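Local coordinates for dihydrodipicolinate synthase family protein (Sinorhizobium meliloti, PDB 4DNH) that is of unknown function but, with its TIM-barrel fold and kinship to dihydrodipicolinate synthases, may be an aldolase- or lyase-like enzyme, at residues 311-317 against 354-358; 319-325 against 346-350; 16-20 against 359-364; 234-239 against 254-259; 332-338 against 377-381. One frame throughout, in Å; residues are numbered along the deposited sequence.

Contact 1 (311-317 against 354-358)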
# COMPACT_ATOMS: atom_id res chain seq x y z
N LEU A 311 10.39 10.22 6.80
CA LEU A 311 10.30 8.83 7.21
C LEU A 311 9.83 7.98 6.04
O LEU A 311 10.42 6.95 5.73
CB LEU A 311 9.35 8.69 8.40
CG LEU A 311 8.80 7.28 8.68
CD1 LEU A 311 9.89 6.35 9.22
CD2 LEU A 311 7.62 7.38 9.64
N SER A 312 8.76 8.41 5.39
CA SER A 312 8.27 7.72 4.23
C SER A 312 9.31 7.57 3.08
O SER A 312 9.49 6.49 2.54
CB SER A 312 7.03 8.42 3.70
OG SER A 312 6.33 7.52 2.87
N ARG A 313 9.95 8.66 2.70
CA ARG A 313 10.95 8.61 1.65
C ARG A 313 12.06 7.64 2.00
O ARG A 313 12.61 6.98 1.12
CB ARG A 313 11.50 10.00 1.39
CG ARG A 313 10.43 10.89 0.79
CD ARG A 313 10.81 12.36 0.74
NE ARG A 313 9.79 13.05 -0.03
CZ ARG A 313 9.81 14.35 -0.33
NH1 ARG A 313 10.81 15.13 0.09
NH2 ARG A 313 8.82 14.85 -1.04
N HIS A 314 12.36 7.53 3.29
CA HIS A 314 13.37 6.59 3.76
C HIS A 314 12.89 5.16 3.64
O HIS A 314 13.62 4.30 3.13
CB HIS A 314 13.78 6.93 5.19
CG HIS A 314 14.75 5.93 5.79
ND1 HIS A 314 16.08 5.95 5.53
CD2 HIS A 314 14.53 4.85 6.66
CE1 HIS A 314 16.68 4.94 6.19
NE2 HIS A 314 15.74 4.27 6.89
N ILE A 315 11.66 4.90 4.08
CA ILE A 315 11.07 3.58 4.00
C ILE A 315 10.98 3.09 2.56
O ILE A 315 11.21 1.89 2.30
CB ILE A 315 9.69 3.53 4.69
CG1 ILE A 315 9.87 3.66 6.21
CG2 ILE A 315 8.98 2.22 4.34
CD1 ILE A 315 8.57 3.79 7.00
N PHE A 316 10.68 4.00 1.64
CA PHE A 316 10.52 3.64 0.22
C PHE A 316 11.75 3.88 -0.63
O PHE A 316 11.66 3.90 -1.86
CB PHE A 316 9.33 4.38 -0.39
CG PHE A 316 8.00 3.85 0.05
CD1 PHE A 316 7.53 4.08 1.34
CD2 PHE A 316 7.21 3.13 -0.83
CE1 PHE A 316 6.29 3.60 1.74
CE2 PHE A 316 5.98 2.64 -0.45
CZ PHE A 316 5.52 2.88 0.84
N LYS A 317 12.91 4.06 -0.00
CA LYS A 317 14.09 4.36 -0.79
C LYS A 317 14.60 3.18 -1.61
O LYS A 317 14.31 2.01 -1.30
CB LYS A 317 15.19 4.99 0.07
CG LYS A 317 16.12 4.05 0.77
CD LYS A 317 16.99 4.91 1.65
CE LYS A 317 18.44 4.49 1.61
NZ LYS A 317 19.25 5.53 2.29
N HIS A 354 19.69 0.97 8.17
CA HIS A 354 18.44 1.47 7.63
C HIS A 354 17.33 1.40 8.65
O HIS A 354 16.51 2.31 8.74
CB HIS A 354 18.09 0.71 6.38
CG HIS A 354 16.75 1.06 5.82
ND1 HIS A 354 15.60 0.63 6.37
CD2 HIS A 354 16.39 1.82 4.71
CE1 HIS A 354 14.56 1.08 5.66
NE2 HIS A 354 15.05 1.81 4.63
N LEU A 355 17.31 0.32 9.45
CA LEU A 355 16.29 0.13 10.48
C LEU A 355 16.46 1.14 11.62
O LEU A 355 15.48 1.70 12.12
CB LEU A 355 16.29 -1.32 10.99
CG LEU A 355 16.01 -2.40 9.93
CD1 LEU A 355 16.19 -3.80 10.46
CD2 LEU A 355 14.61 -2.25 9.33
N ALA A 356 17.70 1.40 12.02
CA ALA A 356 18.02 2.45 13.00
C ALA A 356 17.63 3.83 12.49
O ALA A 356 17.05 4.61 13.23
CB ALA A 356 19.50 2.42 13.37
N GLU A 357 17.92 4.13 11.22
CA GLU A 357 17.51 5.43 10.68
C GLU A 357 15.99 5.56 10.66
O GLU A 357 15.44 6.59 11.08
CB GLU A 357 18.14 5.71 9.30
CG GLU A 357 17.69 7.03 8.65
CD GLU A 357 18.24 8.30 9.33
OE1 GLU A 357 18.86 8.20 10.42
OE2 GLU A 357 18.03 9.42 8.77
N LEU A 358 15.33 4.51 10.19
CA LEU A 358 13.88 4.36 10.30
C LEU A 358 13.35 4.69 11.71
O LEU A 358 12.41 5.45 11.86
CB LEU A 358 13.46 2.94 9.88
CG LEU A 358 11.98 2.68 9.57
CD1 LEU A 358 11.82 1.50 8.62
CD2 LEU A 358 11.19 2.43 10.84
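Leu311 sits on helix 308-315, where residues 311-315 run nearly antiparallel (164°) to 354-358 of helix 352-364, the two short axes 10.3 Å apart at closest. Its CD1 lies 4.2 Å from Leu358 CG. Three residues on, His314 points straight across. Its ring makes an offset stack with the His354 ring (centroids 4.0 Å apart, planes at 20°), and His314 NE2 donates to His354 O at 2.8 Å. The return bond runs from His354 NE2 to His314 O, 3.2 Å. Glu357 covers the other face of the His314 ring, a CH-pi contact with CG 3.7 Å from the centroid, while its carboxylate turns to Arg360. Next, Ile315 CG1 packs on Leu358 CD1 at 3.8 Å. Both helices follow the barrel in the chain; dihydrodipicolinate synthases, the relatives of the family name, also carry a C-terminal helical region. Each imidazole therefore carries a proton on NE2 and gives it to a carbonyl of the opposite helix, tying the two backbones together.

Contact 2 (319-325 against 346-350)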
# COMPACT_ATOMS: atom_id res chain seq x y z
N PRO A 319 16.65 0.20 -3.04
CA PRO A 319 15.64 -0.46 -3.89
C PRO A 319 14.25 -0.47 -3.25
O PRO A 319 14.04 -1.06 -2.19
CB PRO A 319 16.17 -1.90 -4.04
CG PRO A 319 17.03 -2.09 -2.84
CD PRO A 319 17.66 -0.76 -2.55
N THR A 320 13.31 0.17 -3.95
CA THR A 320 12.00 0.51 -3.42
C THR A 320 11.07 -0.67 -3.12
O THR A 320 10.21 -0.59 -2.24
CB THR A 320 11.33 1.53 -4.35
OG1 THR A 320 12.08 2.73 -4.26
CG2 THR A 320 9.91 1.83 -3.93
N ARG A 321 11.26 -1.78 -3.84
CA ARG A 321 10.39 -2.94 -3.67
C ARG A 321 10.45 -3.53 -2.24
O ARG A 321 9.63 -4.38 -1.88
CB ARG A 321 10.65 -3.99 -4.74
CG ARG A 321 12.03 -4.65 -4.73
CD ARG A 321 12.16 -5.58 -5.93
NE ARG A 321 13.47 -6.24 -6.04
CZ ARG A 321 14.59 -5.63 -6.43
NH1 ARG A 321 14.59 -4.34 -6.71
NH2 ARG A 321 15.74 -6.30 -6.49
N PHE A 322 11.41 -3.06 -1.44
CA PHE A 322 11.62 -3.59 -0.09
C PHE A 322 11.03 -2.69 0.97
O PHE A 322 11.24 -2.91 2.16
CB PHE A 322 13.11 -3.84 0.19
CG PHE A 322 13.73 -4.89 -0.71
CD1 PHE A 322 13.13 -6.13 -0.87
CD2 PHE A 322 14.92 -4.63 -1.39
CE1 PHE A 322 13.69 -7.10 -1.71
CE2 PHE A 322 15.47 -5.59 -2.23
CZ PHE A 322 14.86 -6.82 -2.39
N TYR A 323 10.25 -1.70 0.56
CA TYR A 323 9.55 -0.84 1.51
C TYR A 323 8.75 -1.61 2.54
O TYR A 323 8.60 -1.16 3.68
CB TYR A 323 8.64 0.15 0.79
CG TYR A 323 7.37 -0.43 0.22
CD1 TYR A 323 7.32 -0.91 -1.08
CD2 TYR A 323 6.18 -0.43 0.97
CE1 TYR A 323 6.14 -1.42 -1.61
CE2 TYR A 323 5.01 -0.93 0.44
CZ TYR A 323 5.00 -1.43 -0.84
OH TYR A 323 3.85 -1.93 -1.37
N LYS A 324 8.24 -2.78 2.17
CA LYS A 324 7.35 -3.52 3.06
C LYS A 324 8.06 -3.89 4.34
O LYS A 324 7.45 -4.00 5.41
CB LYS A 324 6.78 -4.74 2.36
CG LYS A 324 6.13 -4.41 1.02
CD LYS A 324 6.48 -5.49 0.04
CE LYS A 324 6.22 -5.07 -1.37
NZ LYS A 324 7.30 -5.69 -2.17
N THR A 325 9.37 -4.06 4.22
CA THR A 325 10.19 -4.31 5.37
C THR A 325 10.15 -3.18 6.40
O THR A 325 9.98 -3.45 7.60
CB THR A 325 11.62 -4.62 4.91
OG1 THR A 325 11.53 -5.66 3.94
CG2 THR A 325 12.50 -5.04 6.09
N GLN A 346 11.49 -11.56 4.28
CA GLN A 346 11.97 -10.23 3.96
C GLN A 346 12.37 -9.32 5.13
O GLN A 346 12.75 -8.16 4.89
CB GLN A 346 10.97 -9.56 3.02
CG GLN A 346 11.05 -10.16 1.64
CD GLN A 346 9.95 -9.70 0.74
OE1 GLN A 346 9.46 -10.47 -0.10
NE2 GLN A 346 9.54 -8.45 0.88
N GLN A 347 12.32 -9.83 6.37
CA GLN A 347 12.84 -9.07 7.51
C GLN A 347 14.27 -8.60 7.24
O GLN A 347 14.76 -7.68 7.90
CB GLN A 347 13.02 -9.93 8.76
CG GLN A 347 11.95 -10.90 9.11
CD GLN A 347 12.15 -12.24 8.48
OE1 GLN A 347 11.52 -12.51 7.46
NE2 GLN A 347 12.98 -13.09 9.08
N SER A 348 14.96 -9.30 6.35
CA SER A 348 16.41 -9.19 6.25
C SER A 348 16.83 -8.32 5.08
O SER A 348 18.02 -8.14 4.83
CB SER A 348 17.04 -10.58 6.10
OG SER A 348 16.78 -11.12 4.81
N ALA A 349 15.84 -7.77 4.38
CA ALA A 349 16.09 -7.04 3.15
C ALA A 349 16.52 -5.59 3.36
O ALA A 349 16.91 -4.94 2.42
CB ALA A 349 14.88 -7.14 2.21
N ARG A 350 16.46 -5.09 4.59
CA ARG A 350 17.02 -3.77 4.90
C ARG A 350 18.17 -3.92 5.89
O ARG A 350 18.10 -4.78 6.77
CB ARG A 350 15.95 -2.82 5.47
CG ARG A 350 14.83 -2.43 4.52
CD ARG A 350 15.31 -1.78 3.22
NE ARG A 350 14.23 -1.03 2.56
CZ ARG A 350 14.33 -0.40 1.38
NH1 ARG A 350 15.46 -0.43 0.68
NH2 ARG A 350 13.28 0.27 0.91
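This is a loop-to-helix contact in the helical region that follows the TIM barrel: the turns leading into helix 323-333 meet the loop that leads into helix 352-364. Arg350 has the most surface covered. Its side chain reaches back along residues 319-323, with Phe322 CB over one face of the guanidinium, 3.8 Å from Arg350 CZ, and Thr325 CG2 3.8 Å from Arg350 CG. The charged end is held by Ile315 O and Lys317 O, both bonded to NH2, so one arginine ties together the end of helix 308-315 and the start of the next. Pro319, entered through a cis peptide, borders the guanidinium. Phe322 also lays its ring over Ala349, a CH-pi contact with Ala349 CB 4.0 Å from the ring centroid. Tyr323 points away, bonding Asp83 and Thr84 through its hydroxyl, and a bound glycerol, probably from the crystallisation liquor, lies about 4 Å from its side chain. Further along, where Thr325 faces the turn at 346-349, a hydrogen bond runs from Thr325 OG1 to Gln346 O at 2.9 Å; the same carbonyl oxygen accepts Ala349 N at 3.2 Å.

Contact 3 (16-20 against 359-364)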
# COMPACT_ATOMS: atom_id res chain seq x y z
N TYR A 16 21.43 8.50 20.52
CA TYR A 16 20.25 9.14 20.00
C TYR A 16 19.26 9.31 21.12
O TYR A 16 18.87 8.34 21.75
CB TYR A 16 19.63 8.34 18.87
CG TYR A 16 18.44 9.05 18.27
CD1 TYR A 16 18.63 10.15 17.43
CD2 TYR A 16 17.12 8.65 18.57
CE1 TYR A 16 17.55 10.83 16.88
CE2 TYR A 16 16.03 9.32 18.02
CZ TYR A 16 16.26 10.41 17.18
OH TYR A 16 15.21 11.10 16.61
N ASP A 17 18.89 10.56 21.37
CA ASP A 17 17.85 10.90 22.33
C ASP A 17 16.54 11.05 21.58
O ASP A 17 16.48 11.76 20.58
CB ASP A 17 18.17 12.24 23.02
CG ASP A 17 19.55 12.26 23.65
OD1 ASP A 17 19.90 11.30 24.36
OD2 ASP A 17 20.28 13.26 23.44
N LEU A 18 15.48 10.40 22.06
CA LEU A 18 14.18 10.53 21.40
C LEU A 18 13.56 11.88 21.74
O LEU A 18 13.51 12.25 22.92
CB LEU A 18 13.21 9.41 21.79
CG LEU A 18 13.59 7.95 22.02
CD1 LEU A 18 12.34 7.11 21.79
CD2 LEU A 18 14.74 7.45 21.15
N THR A 19 13.10 12.61 20.72
CA THR A 19 12.52 13.95 20.92
C THR A 19 11.09 14.12 20.38
O THR A 19 10.52 15.20 20.47
CB THR A 19 13.39 15.07 20.29
OG1 THR A 19 13.48 14.86 18.87
CG2 THR A 19 14.78 15.13 20.90
N GLY A 20 10.52 13.08 19.81
CA GLY A 20 9.18 13.18 19.25
C GLY A 20 8.08 13.16 20.29
O GLY A 20 8.23 12.57 21.37
N PHE A 359 13.97 4.13 12.74
CA PHE A 359 13.63 4.46 14.12
C PHE A 359 13.75 5.97 14.45
O PHE A 359 12.82 6.54 15.04
CB PHE A 359 14.45 3.56 15.07
CG PHE A 359 14.29 3.86 16.54
CD1 PHE A 359 15.06 4.85 17.16
CD2 PHE A 359 13.42 3.11 17.32
CE1 PHE A 359 14.92 5.11 18.52
CE2 PHE A 359 13.28 3.35 18.69
CZ PHE A 359 14.04 4.35 19.29
N ARG A 360 14.84 6.63 14.06
CA ARG A 360 15.00 8.09 14.32
C ARG A 360 13.95 8.92 13.60
O ARG A 360 13.36 9.82 14.19
CB ARG A 360 16.35 8.62 13.86
CG ARG A 360 17.58 7.92 14.39
CD ARG A 360 18.80 8.62 13.82
NE ARG A 360 20.02 7.94 14.22
CZ ARG A 360 20.57 6.92 13.57
NH1 ARG A 360 20.02 6.45 12.45
NH2 ARG A 360 21.68 6.38 14.04
N LEU A 361 13.75 8.64 12.32
CA LEU A 361 12.75 9.38 11.55
C LEU A 361 11.34 9.08 12.07
O LEU A 361 10.50 9.99 12.12
CB LEU A 361 12.89 9.09 10.06
CG LEU A 361 14.22 9.49 9.39
CD1 LEU A 361 14.34 8.85 8.02
CD2 LEU A 361 14.41 11.00 9.28
N ALA A 362 11.08 7.84 12.49
CA ALA A 362 9.79 7.51 13.14
C ALA A 362 9.59 8.29 14.45
O ALA A 362 8.50 8.80 14.71
CB ALA A 362 9.66 6.02 13.39
N ASP A 363 10.65 8.38 15.25
CA ASP A 363 10.62 9.18 16.49
C ASP A 363 10.25 10.64 16.21
O ASP A 363 9.36 11.19 16.85
CB ASP A 363 11.96 9.12 17.22
CG ASP A 363 12.13 10.26 18.23
OD1 ASP A 363 11.20 10.53 19.02
OD2 ASP A 363 13.21 10.88 18.24
N LYS A 364 10.93 11.25 15.25
CA LYS A 364 10.75 12.67 14.97
C LYS A 364 9.48 12.98 14.20
O LYS A 364 9.16 14.13 13.96
CB LYS A 364 11.99 13.22 14.27
CG LYS A 364 13.19 13.33 15.20
CD LYS A 364 14.44 13.85 14.50
CE LYS A 364 15.04 12.82 13.55
NZ LYS A 364 16.06 13.45 12.67
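Tyr16 and Asp363 carry this contact, with Leu18 next in area covered. Tyr16, near the end of strand 12-17, points at helix 352-364 and lays its ring along it: Arg360 CG sits 3.8 Å from the ring centroid, almost on the normal, in a CH-pi contact. At the tip of the ring, Tyr16 OH donates to Asp363 OD2 over a short 2.6 Å.

Asp363 does more than receive the tyrosine. Its carboxylate also collects two backbone amides of the chain leaving the strand: Thr19 N to Asp363 OD2 at 3.0 Å and Gly20 N to Asp363 OD1 at 2.8 Å. One acidic side chain thus fixes the path of residues 16-20 near the end of the helix. The approach is tight at Gly20, whose CA is 3.1 Å from Asp363 O in a CA-H...O contact; a CB there would run into that carbonyl. Leu18 fills the apolar side, its CD2 3.5 Å from Phe359 CE1.

The polar end of Arg360 turns to Glu357 and to Pro8 O. Strand 12-17 pairs antiparallel with strand 4-9, and Leu7 of that hairpin also touches Tyr16, Phe359 and Arg360. Helix 371-384 also packs here, with Thr375 touching both Leu18 and Phe359, so the N-terminal hairpin is packed onto the last two helices of the chain.

Contact 4 (234-239 against 254-259)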
# COMPACT_ATOMS: atom_id res chain seq x y z
N LEU A 234 5.65 7.01 -8.56
CA LEU A 234 6.46 7.95 -7.78
C LEU A 234 7.02 9.13 -8.61
O LEU A 234 8.14 9.59 -8.39
CB LEU A 234 7.57 7.22 -7.02
CG LEU A 234 7.22 6.06 -6.09
CD1 LEU A 234 8.45 5.71 -5.27
CD2 LEU A 234 6.04 6.38 -5.17
N SER A 235 6.22 9.58 -9.57
CA SER A 235 6.53 10.72 -10.41
C SER A 235 5.40 11.71 -10.17
O SER A 235 4.34 11.62 -10.78
CB SER A 235 6.59 10.31 -11.88
OG SER A 235 7.50 11.11 -12.63
N LYS A 236 5.63 12.63 -9.24
CA LYS A 236 4.62 13.59 -8.79
C LYS A 236 4.05 14.48 -9.93
O LYS A 236 2.84 14.74 -9.97
CB LYS A 236 5.18 14.41 -7.63
CG LYS A 236 4.64 15.82 -7.48
CD LYS A 236 5.62 16.66 -6.67
CE LYS A 236 5.79 18.02 -7.32
NZ LYS A 236 6.74 18.87 -6.56
N GLU A 237 4.90 14.91 -10.87
CA GLU A 237 4.40 15.67 -12.01
C GLU A 237 3.45 14.85 -12.89
O GLU A 237 2.53 15.39 -13.49
CB GLU A 237 5.52 16.32 -12.86
CG GLU A 237 6.82 15.53 -12.94
CD GLU A 237 6.83 14.43 -14.00
OE1 GLU A 237 6.91 13.24 -13.61
OE2 GLU A 237 6.77 14.74 -15.21
N LYS A 238 3.67 13.54 -12.94
CA LYS A 238 2.85 12.69 -13.79
C LYS A 238 1.44 12.52 -13.24
O LYS A 238 0.48 12.42 -14.02
CB LYS A 238 3.54 11.35 -14.07
CG LYS A 238 4.53 11.41 -15.23
CD LYS A 238 5.40 10.16 -15.31
CE LYS A 238 6.63 10.41 -16.18
NZ LYS A 238 7.60 11.32 -15.53
N GLU A 239 1.31 12.53 -11.91
CA GLU A 239 0.02 12.44 -11.24
C GLU A 239 -0.82 13.72 -11.43
O GLU A 239 -2.02 13.66 -11.75
CB GLU A 239 0.20 12.13 -9.75
CG GLU A 239 -1.10 11.77 -9.04
CD GLU A 239 -0.95 11.39 -7.57
OE1 GLU A 239 0.09 10.81 -7.18
OE2 GLU A 239 -1.90 11.66 -6.79
N THR A 254 -3.91 8.66 -4.82
CA THR A 254 -2.46 8.74 -4.83
C THR A 254 -1.79 7.46 -4.30
O THR A 254 -2.26 6.85 -3.35
CB THR A 254 -1.89 10.03 -4.18
OG1 THR A 254 -0.54 10.19 -4.61
CG2 THR A 254 -1.94 10.00 -2.66
N GLY A 255 -0.74 7.03 -4.98
CA GLY A 255 -0.02 5.83 -4.63
C GLY A 255 1.39 6.26 -4.39
O GLY A 255 2.27 5.44 -4.15
N ASP A 256 1.58 7.57 -4.45
CA ASP A 256 2.88 8.20 -4.33
C ASP A 256 3.24 8.40 -2.86
O ASP A 256 2.86 9.40 -2.24
CB ASP A 256 2.84 9.54 -5.08
CG ASP A 256 4.20 10.13 -5.32
OD1 ASP A 256 5.05 10.06 -4.42
OD2 ASP A 256 4.42 10.70 -6.43
N ASP A 257 3.98 7.44 -2.31
CA ASP A 257 4.44 7.52 -0.92
C ASP A 257 5.59 8.52 -0.69
O ASP A 257 6.04 8.69 0.45
CB ASP A 257 4.84 6.12 -0.41
CG ASP A 257 3.71 5.09 -0.52
OD1 ASP A 257 2.83 5.05 0.37
OD2 ASP A 257 3.71 4.30 -1.49
N PHE A 258 6.06 9.17 -1.75
CA PHE A 258 7.08 10.23 -1.62
C PHE A 258 6.46 11.62 -1.49
O PHE A 258 7.07 12.52 -0.91
CB PHE A 258 8.01 10.22 -2.83
CG PHE A 258 9.25 9.42 -2.63
CD1 PHE A 258 9.20 8.04 -2.57
CD2 PHE A 258 10.49 10.06 -2.55
CE1 PHE A 258 10.36 7.29 -2.40
CE2 PHE A 258 11.65 9.33 -2.38
CZ PHE A 258 11.58 7.94 -2.30
N ASN A 259 5.24 11.76 -2.02
CA ASN A 259 4.62 13.07 -2.26
C ASN A 259 3.16 13.23 -1.83
O ASN A 259 2.53 14.24 -2.17
CB ASN A 259 4.73 13.36 -3.74
CG ASN A 259 6.17 13.55 -4.15
OD1 ASN A 259 6.86 14.39 -3.59
ND2 ASN A 259 6.63 12.73 -5.09
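Leu234 has the most surface covered here. Its backbone is in the left-handed region (48/36), and with chi1 m and chi2 t the side chain extends over the loop at 255-258, putting CD1 3.6 Å from Phe258 CD1 and CD2 3.7 Å from Asp257 N. Ser235 stands at the N-cap of helix 236-243, but its side chain makes no capping bond; its hydroxyl donates to Glu237 OE1 at a very short 2.4 Å, and Lys238 NZ forms a salt bridge with the same oxygen.

The two segments follow the sixth and seventh strands of the TIM barrel, at the C-terminal ends where barrel enzymes of this kind place their active sites. A bound glycerol, probably from the crystallisation liquor, is held by Gly255 O and Asp257 OD2, consistent with a pocket there; Asp257 OD1 accepts from Ile278 N.

Glu239 is extended, chi1 and chi2 both t, which brings its OE1 to accept from Thr254 OG1 at 2.7 Å; OE2 bonds Ser272. Asp256, with chi1 also t, turns its carboxylate back on its own loop: OD1 accepts Phe258 N at 3.0 Å, an Asx turn, and Asn259 ND2 adds weak bonds to both carboxylate oxygens. Lys236 CB lies 3.4 Å from that ND2, while the lysine's far end leads off toward a long, weak ion pair with Glu262.

Contact 5 (332-338 against 377-381)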
# COMPACT_ATOMS: atom_id res chain seq x y z
N TYR A 332 6.14 -3.57 14.17
CA TYR A 332 6.83 -4.27 15.26
C TYR A 332 7.25 -3.33 16.37
O TYR A 332 7.11 -3.65 17.55
CB TYR A 332 8.06 -5.02 14.74
CG TYR A 332 9.00 -5.56 15.81
CD1 TYR A 332 8.63 -6.64 16.61
CD2 TYR A 332 10.27 -5.00 16.00
CE1 TYR A 332 9.48 -7.14 17.59
CE2 TYR A 332 11.13 -5.49 16.97
CZ TYR A 332 10.73 -6.57 17.75
OH TYR A 332 11.58 -7.06 18.72
N LEU A 333 7.78 -2.17 16.00
CA LEU A 333 8.14 -1.16 17.00
C LEU A 333 6.92 -0.67 17.76
O LEU A 333 7.03 -0.33 18.93
CB LEU A 333 8.87 0.03 16.36
CG LEU A 333 10.28 -0.23 15.83
CD1 LEU A 333 10.76 1.02 15.10
CD2 LEU A 333 11.25 -0.67 16.92
N ASN A 334 5.78 -0.62 17.08
CA ASN A 334 4.56 -0.10 17.69
C ASN A 334 3.76 -1.19 18.39
O ASN A 334 2.65 -0.94 18.86
CB ASN A 334 3.70 0.58 16.64
CG ASN A 334 4.28 1.90 16.19
OD1 ASN A 334 4.74 2.69 17.01
ND2 ASN A 334 4.24 2.16 14.88
N GLY A 335 4.33 -2.39 18.46
CA GLY A 335 3.72 -3.49 19.21
C GLY A 335 2.46 -4.07 18.59
O GLY A 335 1.63 -4.63 19.29
N LEU A 336 2.31 -3.96 17.28
CA LEU A 336 1.14 -4.48 16.60
C LEU A 336 1.37 -5.94 16.29
O LEU A 336 0.43 -6.68 15.98
CB LEU A 336 0.86 -3.69 15.33
CG LEU A 336 0.83 -2.16 15.53
CD1 LEU A 336 0.58 -1.45 14.21
CD2 LEU A 336 -0.19 -1.74 16.59
N GLN A 337 2.63 -6.34 16.39
CA GLN A 337 3.03 -7.73 16.33
C GLN A 337 4.24 -7.91 17.22
O GLN A 337 4.87 -6.92 17.61
CB GLN A 337 3.29 -8.18 14.88
CG GLN A 337 4.33 -7.40 14.09
CD GLN A 337 4.33 -7.82 12.63
OE1 GLN A 337 3.41 -7.47 11.87
NE2 GLN A 337 5.34 -8.61 12.22
N ASP A 338 4.56 -9.15 17.56
CA ASP A 338 5.56 -9.45 18.60
C ASP A 338 6.88 -9.94 18.05
O ASP A 338 7.77 -10.28 18.81
CB ASP A 338 5.01 -10.51 19.55
CG ASP A 338 3.83 -10.01 20.33
OD1 ASP A 338 3.74 -8.78 20.57
OD2 ASP A 338 3.00 -10.87 20.71
N ARG A 377 12.24 -2.68 21.99
CA ARG A 377 12.27 -3.51 20.80
C ARG A 377 13.46 -3.24 19.89
O ARG A 377 14.10 -4.19 19.43
CB ARG A 377 10.94 -3.42 20.05
CG ARG A 377 10.02 -4.52 20.50
CD ARG A 377 8.56 -4.16 20.46
NE ARG A 377 7.79 -5.22 21.10
CZ ARG A 377 6.84 -5.93 20.52
NH1 ARG A 377 6.49 -5.67 19.26
NH2 ARG A 377 6.22 -6.87 21.20
N MSE A 378 13.78 -1.96 19.67
CA MSE A 378 15.02 -1.60 18.98
C MSE A 378 16.23 -2.16 19.68
O MSE A 378 17.17 -2.62 19.02
CB MSE A 378 15.15 -0.09 18.80
CG MSE A 378 16.35 0.27 17.91
SE MSE A 378 15.98 0.09 15.97
CE MSE A 378 17.55 -0.99 15.49
N ARG A 379 16.24 -2.13 21.01
CA ARG A 379 17.36 -2.68 21.78
C ARG A 379 17.52 -4.18 21.54
O ARG A 379 18.64 -4.67 21.41
CB ARG A 379 17.21 -2.40 23.27
CG ARG A 379 18.07 -1.26 23.81
CD ARG A 379 17.21 -0.30 24.62
NE ARG A 379 17.87 0.24 25.80
CZ ARG A 379 18.61 1.35 25.83
NH1 ARG A 379 18.82 2.05 24.73
NH2 ARG A 379 19.16 1.75 26.97
N ARG A 380 16.40 -4.90 21.47
CA ARG A 380 16.42 -6.35 21.24
C ARG A 380 16.94 -6.68 19.85
O ARG A 380 17.64 -7.69 19.67
CB ARG A 380 15.04 -7.00 21.46
CG ARG A 380 14.86 -7.57 22.86
CD ARG A 380 13.76 -8.63 22.95
NE ARG A 380 12.48 -8.08 23.37
CZ ARG A 380 11.37 -8.06 22.62
NH1 ARG A 380 11.35 -8.56 21.39
NH2 ARG A 380 10.26 -7.52 23.12
N VAL A 381 16.63 -5.81 18.89
CA VAL A 381 17.10 -5.95 17.52
C VAL A 381 18.61 -5.70 17.41
O VAL A 381 19.33 -6.48 16.79
CB VAL A 381 16.29 -5.05 16.55
CG1 VAL A 381 16.92 -5.03 15.17
CG2 VAL A 381 14.84 -5.53 16.49
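A Schellman motif ends helix 323-333, and Arg377 of helix 371-384 bonds a carbonyl of its last turn and one of the chain beyond. Gly335, at positive phi, is the C-prime residue: Leu336 N bonds Ala331 O, and Gly335 N bonds Tyr332 O at 3.2 Å. That last oxygen has room for a second donor, and Arg377 NH1 supplies it at 2.7 Å. The same nitrogen gives to Gln337 O at 2.6 Å, so one guanidinium nitrogen bridges the helix end and the chain that leaves it. The neighbouring nitrogen is occupied as well, Arg377 NH2 forming a salt bridge with Asp338 OD1 at 3.2 Å. Tyr332 CE1 lies over one face of the guanidinium.

Asn334 faces away and finds a distant partner, its OD1 taking Ala369 N, while Gln337 NE2 bonds His339 O just downstream. Arg380 NH1 comes within 3.1 Å of Tyr332 OH, but the angle is too poor for a hydrogen bond. Apolar contacts complete the joint between helices 323-333 and 371-384: Leu333 CD2 is 4.4 Å from CB of Met378, a selenomethionine, and Tyr332 CE2 meets Val381 CG2 at 3.7 Å.

Helix 352-364 is the shared element of contacts 1 and 3, whose centres are about 12 Å apart. Contact 1 is the hub. Arg350 NH2 of contact 2 reaches Ile315 O at 3.0 Å, with the two centres about 10 Å apart, and Ser312 OG bonds Asp257 O of contact 4 at 2.7 Å, joining the helical region to the barrel mouth. Contacts 3 and 5 meet through Phe359 CB and Met378 SE, 3.9 Å apart. Bound glycerol lies about 3 Å from the side chain of Asp257 in contact 4 and about 4 Å from that of Tyr323 in contact 2. Contact 5 is remote from contact 4, their centres about 30 Å apart.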